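Local coordinates for pectate lyase/Amb allergen (Acidovorax citrulli, PDB 4HWV), which probably cleaves pectate by calcium-dependent beta-elimination, as a secreted lyase of polysaccharide lyase family 1, at residues G22-A27 and T325-H330; R102-S107 and A116-L121; S123-A128 and G220-E225; Y363-G368 and V384-P389. All coordinates share one frame; numbering follows the deposited sequence. Where two conformers were deposited one is given.

Contact 1 (G22-A27 and T325-H330); sequences GATGWA and TFHGNH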
loop_
_atom_site.group_PDB
_atom_site.type_symbol
_atom_site.label_atom_id
_atom_site.label_comp_id
_atom_site.label_asym_id
_atom_site.label_seq_id
_atom_site.Cartn_x
_atom_site.Cartn_y
_atom_site.Cartn_z
ATOM N N GLY A 22 13.817 -18.491 23.610
ATOM C CA GLY A 22 14.070 -17.113 23.981
ATOM C C GLY A 22 12.893 -16.390 24.595
ATOM O O GLY A 22 13.017 -15.216 24.945
ATOM N N ALA A 23 11.751 -17.058 24.742
ATOM C CA ALA A 23 10.578 -16.407 25.319
ATOM C C ALA A 23 10.891 -15.764 26.664
ATOM O O ALA A 23 11.598 -16.319 27.498
ATOM C CB ALA A 23 9.424 -17.403 25.445
ATOM N N THR A 24 10.370 -14.558 26.828
ATOM C CA THR A 24 10.508 -13.766 28.039
ATOM C C THR A 24 9.115 -13.343 28.499
ATOM O O THR A 24 8.117 -13.654 27.840
ATOM C CB THR A 24 11.300 -12.488 27.718
ATOM O OG1 THR A 24 10.734 -11.897 26.542
ATOM C CG2 THR A 24 12.778 -12.782 27.502
ATOM N N GLY A 25 9.031 -12.610 29.606
ATOM C CA GLY A 25 7.752 -12.080 30.062
ATOM C C GLY A 25 6.747 -13.158 30.427
ATOM O O GLY A 25 7.125 -14.249 30.846
ATOM N N TRP A 26 5.460 -12.850 30.319
ATOM C CA TRP A 26 4.465 -13.791 30.791
ATOM C C TRP A 26 4.533 -15.143 30.059
ATOM O O TRP A 26 4.221 -16.175 30.645
ATOM C CB TRP A 26 3.081 -13.187 30.642
ATOM C CG TRP A 26 2.590 -12.317 31.763
ATOM C CD1 TRP A 26 2.124 -11.033 31.640
ATOM C CD2 TRP A 26 2.403 -12.683 33.143
ATOM N NE1 TRP A 26 1.672 -10.577 32.854
ATOM C CE2 TRP A 26 1.812 -11.569 33.791
ATOM C CE3 TRP A 26 2.650 -13.852 33.890
ATOM C CZ2 TRP A 26 1.486 -11.582 35.151
ATOM C CZ3 TRP A 26 2.313 -13.858 35.235
ATOM C CH2 TRP A 26 1.744 -12.733 35.848
ATOM N N ALA A 27 4.941 -15.153 28.792
ATOM C CA ALA A 27 5.082 -16.414 28.049
ATOM C C ALA A 27 6.145 -17.340 28.662
ATOM O O ALA A 27 6.178 -18.538 28.364
ATOM C CB ALA A 27 5.405 -16.158 26.587
ATOM N N THR A 325 2.669 -9.553 27.973
ATOM C CA THR A 325 3.833 -8.677 28.058
ATOM C C THR A 325 4.175 -8.147 26.671
ATOM O O THR A 325 4.274 -8.926 25.718
ATOM C CB THR A 325 5.051 -9.455 28.561
ATOM O OG1 THR A 325 4.753 -10.066 29.833
ATOM C CG2 THR A 325 6.260 -8.536 28.673
ATOM N N PHE A 326 4.361 -6.836 26.563
ATOM C CA PHE A 326 4.866 -6.202 25.330
ATOM C C PHE A 326 6.214 -5.564 25.650
ATOM O O PHE A 326 6.282 -4.672 26.496
ATOM C CB PHE A 326 3.980 -5.023 24.877
ATOM C CG PHE A 326 2.617 -5.390 24.350
ATOM C CD1 PHE A 326 1.542 -5.588 25.222
ATOM C CD2 PHE A 326 2.391 -5.430 22.976
ATOM C CE1 PHE A 326 0.260 -5.844 24.737
ATOM C CE2 PHE A 326 1.107 -5.690 22.480
ATOM C CZ PHE A 326 0.038 -5.894 23.370
ATOM N N HIS A 327 7.277 -5.955 24.949
ATOM C CA HIS A 327 8.538 -5.253 25.130
ATOM C C HIS A 327 9.383 -5.223 23.871
ATOM O O HIS A 327 9.364 -6.161 23.068
ATOM C CB HIS A 327 9.349 -5.783 26.342
ATOM C CG HIS A 327 9.978 -7.126 26.149
ATOM N ND1 HIS A 327 11.220 -7.290 25.573
ATOM C CD2 HIS A 327 9.564 -8.362 26.511
ATOM C CE1 HIS A 327 11.547 -8.575 25.592
ATOM N NE2 HIS A 327 10.555 -9.249 26.151
ATOM N N GLY A 328 10.124 -4.130 23.714
ATOM C CA GLY A 328 11.049 -3.990 22.607
ATOM C C GLY A 328 10.379 -3.764 21.271
ATOM O O GLY A 328 11.008 -3.899 20.225
ATOM N N ASN A 329 9.093 -3.416 21.282
ATOM C CA ASN A 329 8.379 -3.239 20.025
ATOM C C ASN A 329 8.452 -1.810 19.523
ATOM O O ASN A 329 8.586 -0.862 20.313
ATOM C CB ASN A 329 6.903 -3.634 20.178
ATOM C CG ASN A 329 6.729 -5.065 20.671
ATOM O OD1 ASN A 329 6.999 -6.020 19.946
ATOM N ND2 ASN A 329 6.273 -5.216 21.912
ATOM N N HIS A 330 8.354 -1.674 18.203
ATOM C CA HIS A 330 8.174 -0.390 17.544
ATOM C C HIS A 330 6.688 -0.293 17.193
ATOM O O HIS A 330 6.186 -1.087 16.401
ATOM C CB HIS A 330 9.038 -0.344 16.289
ATOM C CG HIS A 330 9.176 1.019 15.678
ATOM N ND1 HIS A 330 9.868 1.212 14.503
ATOM C CD2 HIS A 330 8.772 2.249 16.089
ATOM C CE1 HIS A 330 9.860 2.498 14.196
ATOM N NE2 HIS A 330 9.198 3.150 15.139
#

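Contact 2 (R102-S107 and A116-L121); sequences RYVAGS and ASQASL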
loop_
_atom_site.group_PDB
_atom_site.type_symbol
_atom_site.label_atom_id
_atom_site.label_comp_id
_atom_site.label_asym_id
_atom_site.label_seq_id
_atom_site.Cartn_x
_atom_site.Cartn_y
_atom_site.Cartn_z
ATOM N N ARG A 102 -16.219 -13.460 -6.392
ATOM C CA ARG A 102 -16.129 -14.898 -6.174
ATOM C C ARG A 102 -16.853 -15.300 -4.878
ATOM O O ARG A 102 -17.576 -16.291 -4.836
ATOM C CB ARG A 102 -14.648 -15.320 -6.101
ATOM C CG ARG A 102 -13.926 -15.448 -7.464
ATOM C CD ARG A 102 -13.720 -16.938 -7.802
ATOM N NE ARG A 102 -15.032 -17.499 -8.100
ATOM C CZ ARG A 102 -15.632 -17.435 -9.282
ATOM N NH1 ARG A 102 -15.027 -16.869 -10.321
ATOM N NH2 ARG A 102 -16.843 -17.944 -9.411
ATOM N N TYR A 103 -16.624 -14.537 -3.811
ATOM C CA TYR A 103 -17.268 -14.859 -2.542
ATOM C C TYR A 103 -18.789 -14.773 -2.649
ATOM O O TYR A 103 -19.501 -15.604 -2.078
ATOM C CB TYR A 103 -16.764 -13.962 -1.414
ATOM C CG TYR A 103 -15.415 -14.372 -0.864
ATOM C CD1 TYR A 103 -15.254 -15.610 -0.256
ATOM C CD2 TYR A 103 -14.328 -13.515 -0.902
ATOM C CE1 TYR A 103 -14.045 -15.999 0.260
ATOM C CE2 TYR A 103 -13.097 -13.896 -0.371
ATOM C CZ TYR A 103 -12.971 -15.134 0.209
ATOM O OH TYR A 103 -11.775 -15.521 0.751
ATOM N N VAL A 104 -19.285 -13.783 -3.387
ATOM C CA VAL A 104 -20.728 -13.665 -3.604
ATOM C C VAL A 104 -21.249 -14.844 -4.448
ATOM O O VAL A 104 -22.235 -15.494 -4.084
ATOM C CB VAL A 104 -21.088 -12.316 -4.244
ATOM C CG1 VAL A 104 -22.558 -12.302 -4.698
ATOM C CG2 VAL A 104 -20.779 -11.189 -3.250
ATOM N N ALA A 105 -20.563 -15.131 -5.554
ATOM C CA ALA A 105 -21.000 -16.171 -6.485
ATOM C C ALA A 105 -20.919 -17.569 -5.890
ATOM O O ALA A 105 -21.700 -18.437 -6.259
ATOM C CB ALA A 105 -20.180 -16.108 -7.778
ATOM N N GLY A 106 -19.984 -17.788 -4.967
ATOM C CA GLY A 106 -19.701 -19.130 -4.470
ATOM C C GLY A 106 -20.280 -19.382 -3.080
ATOM O O GLY A 106 -19.953 -20.385 -2.437
ATOM N N SER A 107 -21.158 -18.488 -2.638
ATOM C CA SER A 107 -21.811 -18.585 -1.340
ATOM C C SER A 107 -23.307 -18.389 -1.513
ATOM O O SER A 107 -23.808 -18.147 -2.638
ATOM C CB SER A 107 -21.277 -17.542 -0.364
ATOM O OG SER A 107 -21.813 -16.259 -0.692
ATOM N N ALA A 116 -26.193 -11.327 -8.272
ATOM C CA ALA A 116 -25.421 -11.676 -9.458
ATOM C C ALA A 116 -24.049 -11.014 -9.466
ATOM O O ALA A 116 -23.217 -11.345 -10.305
ATOM C CB ALA A 116 -26.177 -11.294 -10.716
ATOM N N SER A 117 -23.815 -10.101 -8.526
ATOM C CA SER A 117 -22.538 -9.408 -8.425
ATOM C C SER A 117 -22.378 -8.799 -7.047
ATOM O O SER A 117 -23.367 -8.504 -6.357
ATOM C CB SER A 117 -22.446 -8.290 -9.468
ATOM O OG SER A 117 -23.383 -7.254 -9.189
ATOM N N GLN A 118 -21.122 -8.575 -6.666
ATOM C CA GLN A 118 -20.812 -7.766 -5.507
ATOM C C GLN A 118 -21.370 -6.342 -5.682
ATOM O O GLN A 118 -21.902 -5.756 -4.737
ATOM C CB GLN A 118 -19.299 -7.764 -5.264
ATOM C CG GLN A 118 -18.752 -6.625 -4.391
ATOM C CD GLN A 118 -19.119 -6.728 -2.928
ATOM O OE1 GLN A 118 -20.098 -7.376 -2.548
ATOM N NE2 GLN A 118 -18.325 -6.080 -2.089
ATOM N N ALA A 119 -21.291 -5.796 -6.893
ATOM C CA ALA A 119 -21.780 -4.443 -7.130
ATOM C C ALA A 119 -23.266 -4.336 -6.763
ATOM O O ALA A 119 -23.706 -3.357 -6.154
ATOM C CB ALA A 119 -21.569 -4.065 -8.582
ATOM N N SER A 120 -24.040 -5.336 -7.165
ATOM C CA SER A 120 -25.468 -5.335 -6.868
ATOM C C SER A 120 -25.731 -5.458 -5.362
ATOM O O SER A 120 -26.566 -4.743 -4.813
ATOM C CB SER A 120 -26.158 -6.458 -7.638
ATOM O OG SER A 120 -27.500 -6.601 -7.218
ATOM N N LEU A 121 -25.012 -6.359 -4.697
ATOM C CA LEU A 121 -25.160 -6.528 -3.260
ATOM C C LEU A 121 -24.819 -5.232 -2.537
ATOM O O LEU A 121 -25.582 -4.776 -1.676
ATOM C CB LEU A 121 -24.271 -7.681 -2.790
ATOM C CG LEU A 121 -24.229 -7.869 -1.259
ATOM C CD1 LEU A 121 -25.627 -8.039 -0.647
ATOM C CD2 LEU A 121 -23.357 -9.058 -0.942
#

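Contact 3 (S123-A128 and G220-E225); sequences SDYLAA and GRWNSE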
loop_
_atom_site.group_PDB
_atom_site.type_symbol
_atom_site.label_atom_id
_atom_site.label_comp_id
_atom_site.label_asym_id
_atom_site.label_seq_id
_atom_site.Cartn_x
_atom_site.Cartn_y
_atom_site.Cartn_z
ATOM N N SER A 123 -24.668 -2.117 -3.675
ATOM C CA SER A 123 -25.657 -1.085 -3.950
ATOM C C SER A 123 -26.905 -1.289 -3.086
ATOM O O SER A 123 -27.394 -0.333 -2.468
ATOM C CB SER A 123 -26.016 -1.093 -5.430
ATOM O OG SER A 123 -26.948 -0.065 -5.726
ATOM N N ASP A 124 -27.428 -2.520 -3.054
ATOM C CA ASP A 124 -28.614 -2.819 -2.226
ATOM C C ASP A 124 -28.347 -2.605 -0.740
ATOM O O ASP A 124 -29.218 -2.151 -0.006
ATOM C CB ASP A 124 -29.079 -4.264 -2.416
ATOM C CG ASP A 124 -29.943 -4.458 -3.643
ATOM O OD1 ASP A 124 -30.042 -3.545 -4.502
ATOM O OD2 ASP A 124 -30.517 -5.564 -3.747
ATOM N N TYR A 125 -27.149 -2.961 -0.298
ATOM C CA TYR A 125 -26.785 -2.850 1.107
ATOM C C TYR A 125 -26.778 -1.385 1.550
ATOM O O TYR A 125 -27.367 -1.025 2.579
ATOM C CB TYR A 125 -25.411 -3.525 1.327
ATOM C CG TYR A 125 -25.091 -3.811 2.771
ATOM C CD1 TYR A 125 -24.443 -2.858 3.551
ATOM C CD2 TYR A 125 -25.427 -5.034 3.356
ATOM C CE1 TYR A 125 -24.142 -3.106 4.891
ATOM C CE2 TYR A 125 -25.143 -5.285 4.680
ATOM C CZ TYR A 125 -24.496 -4.324 5.445
ATOM O OH TYR A 125 -24.201 -4.547 6.772
ATOM N N LEU A 126 -26.131 -0.522 0.759
ATOM C CA LEU A 126 -26.092 0.900 1.081
ATOM C C LEU A 126 -27.505 1.500 1.036
ATOM O O LEU A 126 -27.867 2.297 1.894
ATOM C CB LEU A 126 -25.139 1.678 0.156
ATOM C CG LEU A 126 -23.680 1.189 0.129
ATOM C CD1 LEU A 126 -22.804 2.197 -0.617
ATOM C CD2 LEU A 126 -23.169 0.951 1.536
ATOM N N ALA A 127 -28.307 1.095 0.050
ATOM C CA ALA A 127 -29.664 1.634 -0.076
ATOM C C ALA A 127 -30.539 1.225 1.115
ATOM O O ALA A 127 -31.381 2.002 1.601
ATOM C CB ALA A 127 -30.309 1.181 -1.387
ATOM N N ALA A 128 -30.364 -0.004 1.586
ATOM C CA ALA A 128 -31.191 -0.539 2.678
ATOM C C ALA A 128 -30.798 0.012 4.036
ATOM O O ALA A 128 -31.656 0.277 4.873
ATOM C CB ALA A 128 -31.111 -2.068 2.702
ATOM N N GLY A 220 -23.456 4.620 14.791
ATOM C CA GLY A 220 -23.118 3.568 13.847
ATOM C C GLY A 220 -21.656 3.504 13.431
ATOM O O GLY A 220 -20.942 4.515 13.393
ATOM N N ARG A 221 -21.204 2.290 13.123
ATOM C CA ARG A 221 -19.845 2.079 12.635
ATOM C C ARG A 221 -19.836 0.925 11.673
ATOM O O ARG A 221 -20.657 0.008 11.778
ATOM C CB ARG A 221 -18.892 1.696 13.773
ATOM C CG ARG A 221 -18.683 2.760 14.835
ATOM C CD ARG A 221 -17.852 3.940 14.313
ATOM N NE ARG A 221 -17.489 4.894 15.364
ATOM C CZ ARG A 221 -18.232 5.932 15.731
ATOM N NH1 ARG A 221 -19.390 6.166 15.132
ATOM N NH2 ARG A 221 -17.808 6.741 16.703
ATOM N N TRP A 222 -18.875 0.953 10.750
ATOM C CA TRP A 222 -18.523 -0.236 9.969
ATOM C C TRP A 222 -17.521 -1.060 10.752
ATOM O O TRP A 222 -16.534 -0.521 11.225
ATOM C CB TRP A 222 -17.869 0.173 8.652
ATOM C CG TRP A 222 -18.822 0.776 7.636
ATOM C CD1 TRP A 222 -19.054 2.112 7.417
ATOM C CD2 TRP A 222 -19.663 0.067 6.711
ATOM N NE1 TRP A 222 -19.989 2.265 6.419
ATOM C CE2 TRP A 222 -20.389 1.035 5.976
ATOM C CE3 TRP A 222 -19.878 -1.289 6.439
ATOM C CZ2 TRP A 222 -21.265 0.691 4.953
ATOM C CZ3 TRP A 222 -20.775 -1.631 5.440
ATOM C CH2 TRP A 222 -21.463 -0.640 4.713
ATOM N N ASN A 223 -17.756 -2.365 10.843
ATOM C CA ASN A 223 -16.836 -3.243 11.553
ATOM C C ASN A 223 -16.453 -4.428 10.704
ATOM O O ASN A 223 -17.285 -4.969 9.959
ATOM C CB ASN A 223 -17.449 -3.762 12.852
ATOM C CG ASN A 223 -17.730 -2.646 13.849
ATOM O OD1 ASN A 223 -16.816 -1.949 14.316
ATOM N ND2 ASN A 223 -18.986 -2.487 14.207
ATOM N N SER A 224 -15.201 -4.855 10.875
ATOM C CA SER A 224 -14.645 -6.018 10.198
ATOM C C SER A 224 -14.170 -7.048 11.208
ATOM O O SER A 224 -14.072 -6.773 12.411
ATOM C CB SER A 224 -13.514 -5.588 9.269
ATOM O OG SER A 224 -14.038 -5.015 8.081
ATOM N N GLU A 225 -13.879 -8.241 10.715
ATOM C CA GLU A 225 -13.754 -9.408 11.576
ATOM C C GLU A 225 -12.362 -10.022 11.700
ATOM O O GLU A 225 -12.167 -10.894 12.552
ATOM C CB GLU A 225 -14.722 -10.488 11.078
ATOM C CG GLU A 225 -16.186 -10.095 11.210
ATOM C CD GLU A 225 -16.607 -9.960 12.651
ATOM O OE1 GLU A 225 -16.285 -10.891 13.413
ATOM O OE2 GLU A 225 -17.256 -8.936 13.016
#

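Contact 4 (Y363-G368 and V384-P389); sequences YPWLAG and VSLAGP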
loop_
_atom_site.group_PDB
_atom_site.type_symbol
_atom_site.label_atom_id
_atom_site.label_comp_id
_atom_site.label_asym_id
_atom_site.label_seq_id
_atom_site.Cartn_x
_atom_site.Cartn_y
_atom_site.Cartn_z
ATOM N N TYR A 363 -2.794 7.358 9.589
ATOM C CA TYR A 363 -3.208 6.791 10.868
ATOM C C TYR A 363 -2.857 7.766 11.979
ATOM O O TYR A 363 -1.985 7.501 12.795
ATOM C CB TYR A 363 -2.533 5.440 11.103
ATOM C CG TYR A 363 -2.992 4.371 10.143
ATOM C CD1 TYR A 363 -4.201 3.696 10.348
ATOM C CD2 TYR A 363 -2.217 4.029 9.031
ATOM C CE1 TYR A 363 -4.632 2.710 9.477
ATOM C CE2 TYR A 363 -2.640 3.049 8.137
ATOM C CZ TYR A 363 -3.842 2.382 8.369
ATOM O OH TYR A 363 -4.288 1.401 7.504
ATOM N N PRO A 364 -3.532 8.921 12.004
ATOM C CA PRO A 364 -3.190 9.903 13.045
ATOM C C PRO A 364 -3.388 9.312 14.436
ATOM O O PRO A 364 -4.353 8.594 14.678
ATOM C CB PRO A 364 -4.193 11.056 12.813
ATOM C CG PRO A 364 -4.743 10.819 11.442
ATOM C CD PRO A 364 -4.706 9.322 11.220
ATOM N N TRP A 365 -2.477 9.625 15.340
ATOM C CA TRP A 365 -2.577 9.169 16.713
ATOM C C TRP A 365 -3.852 9.686 17.383
ATOM O O TRP A 365 -4.135 10.898 17.405
ATOM C CB TRP A 365 -1.390 9.696 17.490
ATOM C CG TRP A 365 -1.318 9.302 18.944
ATOM C CD1 TRP A 365 -2.029 9.844 19.987
ATOM C CD2 TRP A 365 -0.447 8.315 19.520
ATOM N NE1 TRP A 365 -1.662 9.250 21.166
ATOM C CE2 TRP A 365 -0.687 8.314 20.908
ATOM C CE3 TRP A 365 0.506 7.429 18.990
ATOM C CZ2 TRP A 365 -0.000 7.483 21.778
ATOM C CZ3 TRP A 365 1.190 6.614 19.862
ATOM C CH2 TRP A 365 0.934 6.645 21.245
ATOM N N LEU A 366 -4.594 8.752 17.963
ATOM C CA LEU A 366 -5.760 9.084 18.771
ATOM C C LEU A 366 -5.515 8.786 20.257
ATOM O O LEU A 366 -5.761 9.639 21.110
ATOM C CB LEU A 366 -6.996 8.323 18.275
ATOM C CG LEU A 366 -8.253 8.556 19.117
ATOM C CD1 LEU A 366 -8.716 10.019 19.108
ATOM C CD2 LEU A 366 -9.343 7.642 18.596
ATOM N N ALA A 367 -5.040 7.582 20.567
ATOM C CA ALA A 367 -4.813 7.166 21.955
ATOM C C ALA A 367 -3.656 6.193 21.991
ATOM O O ALA A 367 -3.378 5.501 20.995
ATOM C CB ALA A 367 -6.065 6.512 22.541
ATOM N N GLY A 368 -3.024 6.119 23.155
ATOM C CA GLY A 368 -1.926 5.199 23.383
ATOM C C GLY A 368 -2.387 3.987 24.167
ATOM O O GLY A 368 -3.055 3.096 23.625
ATOM N N VAL A 384 8.056 7.716 23.646
ATOM C CA VAL A 384 7.034 8.157 22.718
ATOM C C VAL A 384 7.530 9.381 21.951
ATOM O O VAL A 384 7.914 10.390 22.555
ATOM C CB VAL A 384 5.705 8.504 23.462
ATOM C CG1 VAL A 384 4.611 8.922 22.471
ATOM C CG2 VAL A 384 5.258 7.348 24.338
ATOM N N SER A 385 7.543 9.264 20.627
ATOM C CA SER A 385 7.766 10.403 19.747
ATOM C C SER A 385 6.450 10.689 19.054
ATOM O O SER A 385 6.013 9.908 18.212
ATOM C CB SER A 385 8.809 10.069 18.687
ATOM O OG SER A 385 8.885 11.116 17.733
ATOM N N LEU A 386 5.819 11.791 19.425
ATOM C CA LEU A 386 4.477 12.092 18.955
ATOM C C LEU A 386 4.474 13.521 18.448
ATOM O O LEU A 386 4.478 14.472 19.241
ATOM C CB LEU A 386 3.461 11.868 20.084
ATOM C CG LEU A 386 1.986 12.039 19.706
ATOM C CD1 LEU A 386 1.659 11.239 18.452
ATOM C CD2 LEU A 386 1.111 11.589 20.854
ATOM N N ALA A 387 4.512 13.658 17.124
ATOM C CA ALA A 387 4.534 14.961 16.476
ATOM C C ALA A 387 3.130 15.522 16.319
ATOM O O ALA A 387 2.146 14.900 16.705
ATOM C CB ALA A 387 5.219 14.853 15.118
ATOM N N GLY A 388 3.042 16.709 15.740
ATOM C CA GLY A 388 1.744 17.292 15.465
ATOM C C GLY A 388 1.906 18.772 15.201
ATOM O O GLY A 388 2.620 19.465 15.931
ATOM N N PRO A 389 1.262 19.272 14.136
ATOM C CA PRO A 389 1.413 20.677 13.761
ATOM C C PRO A 389 0.604 21.606 14.658
ATOM O O PRO A 389 0.856 22.808 14.635
ATOM C CB PRO A 389 0.845 20.708 12.337
ATOM C CG PRO A 389 -0.176 19.624 12.335
ATOM C CD PRO A 389 0.451 18.528 13.154
#

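Contact 1 (G22-A27 and T325-H330)
The imidazole of His327 meets Thr24 at its edge. Thr24 OG1 lies near the ring plane and hydrogen-bonds His327 NE2 at 2.7 Å. Either atom could be the donor. This is the outside of the wall of the right-handed parallel beta-helix of the pectate lyases. The methyl CG2 of Thr325 also lies at the edge of this imidazole, and the ring stacks on Tyr349. The indole of Trp26 has the backbone N of Thr325 at its edge, in plane. Thr325 OG1 approaches the same indole obliquely, 3.3 Å from Trp26 CD1.

Residues 22-27 form an N-terminal loop laid against strand 324-327. Thr325 and His327 alternate with Phe326 along the strand and point their CB atoms at the loop. Neighbouring strands 290-293 and 345-356 flank them. The loop is also held by Thr291, whose hydroxyl bonds Thr24 O and Ala27 N.

Gly25 passes close to Thr325, with 5.6 Å between their CA atoms. A positive phi of 63° turns the chain there toward the 3-10 turn that includes Trp26 and Ala27. Thr325 OG1 sits beside its own backbone N, chi1 -56°. It bonds Tyr460 OH and accepts from Trp26 N at 2.9 Å, with an N-H...O angle of 158°.

Contact 2 (R102-S107 and A116-L121)
Val104 reaches the second segment with both methyls. CG2 lies 4.1 Å from Leu121 CD2, a methyl-to-methyl contact. The same CG2 is 3.9 Å from Gln118 OE1, which is a plain van der Waals approach. CG1 rests 4.2 Å from the backbone C of Ser117. Val104 CG1 stands anti to the backbone N, chi1 170°, and CG2 stands beside that N. CG1 thus faces the backbone of Ser117, just before helix 118-129, and CG2 faces Gln118 and Leu121 in its first turn. Gln118 bends at chi2, 71°, and crosses Val104 at about a right angle.

The contact joins the last turn of helix 100-105 to the first turn of helix 118-129. These helices decorate the outside of the parallel beta-helix. The connection between them contains the short helix 108-111, which the Cys108-Cys150 disulfide ties to helix 143-159. Ser117 is the N-cap of helix 118-129, and its OG accepts from Ser120 N at 2.9 Å. Gln118 N is taken by Asp101 OD1, which ties the same helix start back to helix 100-105. Ser107 is the N-cap of helix 108-111. Its OG bonds Tyr103 O at 2.8 Å and also pairs with Ala109 N.

Helix 143-159 covers Leu121 through Ala147 and packs against Tyr103. The second subunit lies close by. His259 of that subunit hydrogen-bonds Ala116 O through NE2.

Contact 3 (S123-A128 and G220-E225)
The far rim of the Trp222 indole touches both Tyr125 and Leu126. Its CH2 lies 3.6 Å from Tyr125 CE1, and its CZ3 is almost as near that atom. The tyrosine ring and the six-membered ring of Trp222 meet rim to rim. Their centroids are 5.9 Å apart and their planes are inclined at 34°. Neither ring covers the face of the other, so this is not a stack. The two side chains run past each other in opposite directions.

Leu126 touches only with CD2. This methyl lies at the indole edge, near its plane, 3.9 Å from Trp222 CZ2. Leu126 CG sits beside its backbone N, chi1 -57°. A chi2 of -170° sends CD1 along the extended path and leaves CD2 as the branch that meets the indole.

The backbones stay well apart, with 11.7 Å between the CA atoms of Leu126 and Trp222. Side chains alone bridge helix 118-129 and strand 221-223, which pairs antiparallel with strand 211-213. Trp212, Trp122 and Trp258 also meet the Trp222 ring and make an aromatic cluster. This cluster lies on the side of the fold that carries the calcium ligand Asp278.

Across these segments the contact is purely apolar, so it depends on shape and dispersion, while the tyrosine hydroxyl is satisfied by Glu145 OE1 and Trp212 N, outside the two segments.

Contact 4 (Y363-G368 and V384-P389)
The main interaction is a CH-pi contact of Leu386 on Trp365. Leu386 CD2 stands over one face of the indole, 3.6 Å from the centroid of the five-membered ring. It is only 6° off the ring normal. This packing lies on the parallel beta-helix, where strand 376-387 continues the coils and the loop 363-368 lies over its side chains.

Other apolar contacts extend the patch. Leu386 CD1 lies 3.6 Å from Trp365 CB and about as close to CG, so the two methyls of one leucine cover the root of the indole and its pyrrole part. Val384 is a looser neighbour. Its CG1 is 4.5 Å from Trp365 CH2, at the far end of the indole. Val384 and Leu386 are two residues apart on the strand, and both point their CB atoms to the loop. Leu431 of strand 430-431 touches both.

Torsions set the meeting. Trp365 CG is anti to its N, chi1 -179°, and Leu386 CG is anti to its own, chi1 -175°. Both CG atoms therefore stand beside the carbonyl carbon, and the side chains cross at about a right angle.

Ala367 O lies over the opposite face of the indole, 3.9 Å above its plane and toward the rim. The polar bond of the ring is made at its N-H, where Trp365 NE1 hydrogen-bonds Asp397 O.

How the contacts relate
Contacts 2 and 3 share helix 118-129 and have centres 15 Å apart. Both lie on the same side of the chain's centre, in a region near the second subunit. Contacts 1 and 4 each lay a loop against a strand of the beta-helix. Their centres are 23 Å apart, and their nearest atoms about 8 Å. Contact 1 lies across the chain's centre from contacts 2 and 3, with centres 43 and 38 Å away. Along the chain, contacts 2 and 3 are nested inside the loop closed by contact 1, and contact 4 follows it. In contact 3 the Trp222 side chain is about 10 Å from that of Asp278, which with Asp227 and Asp282 binds the calcium ion.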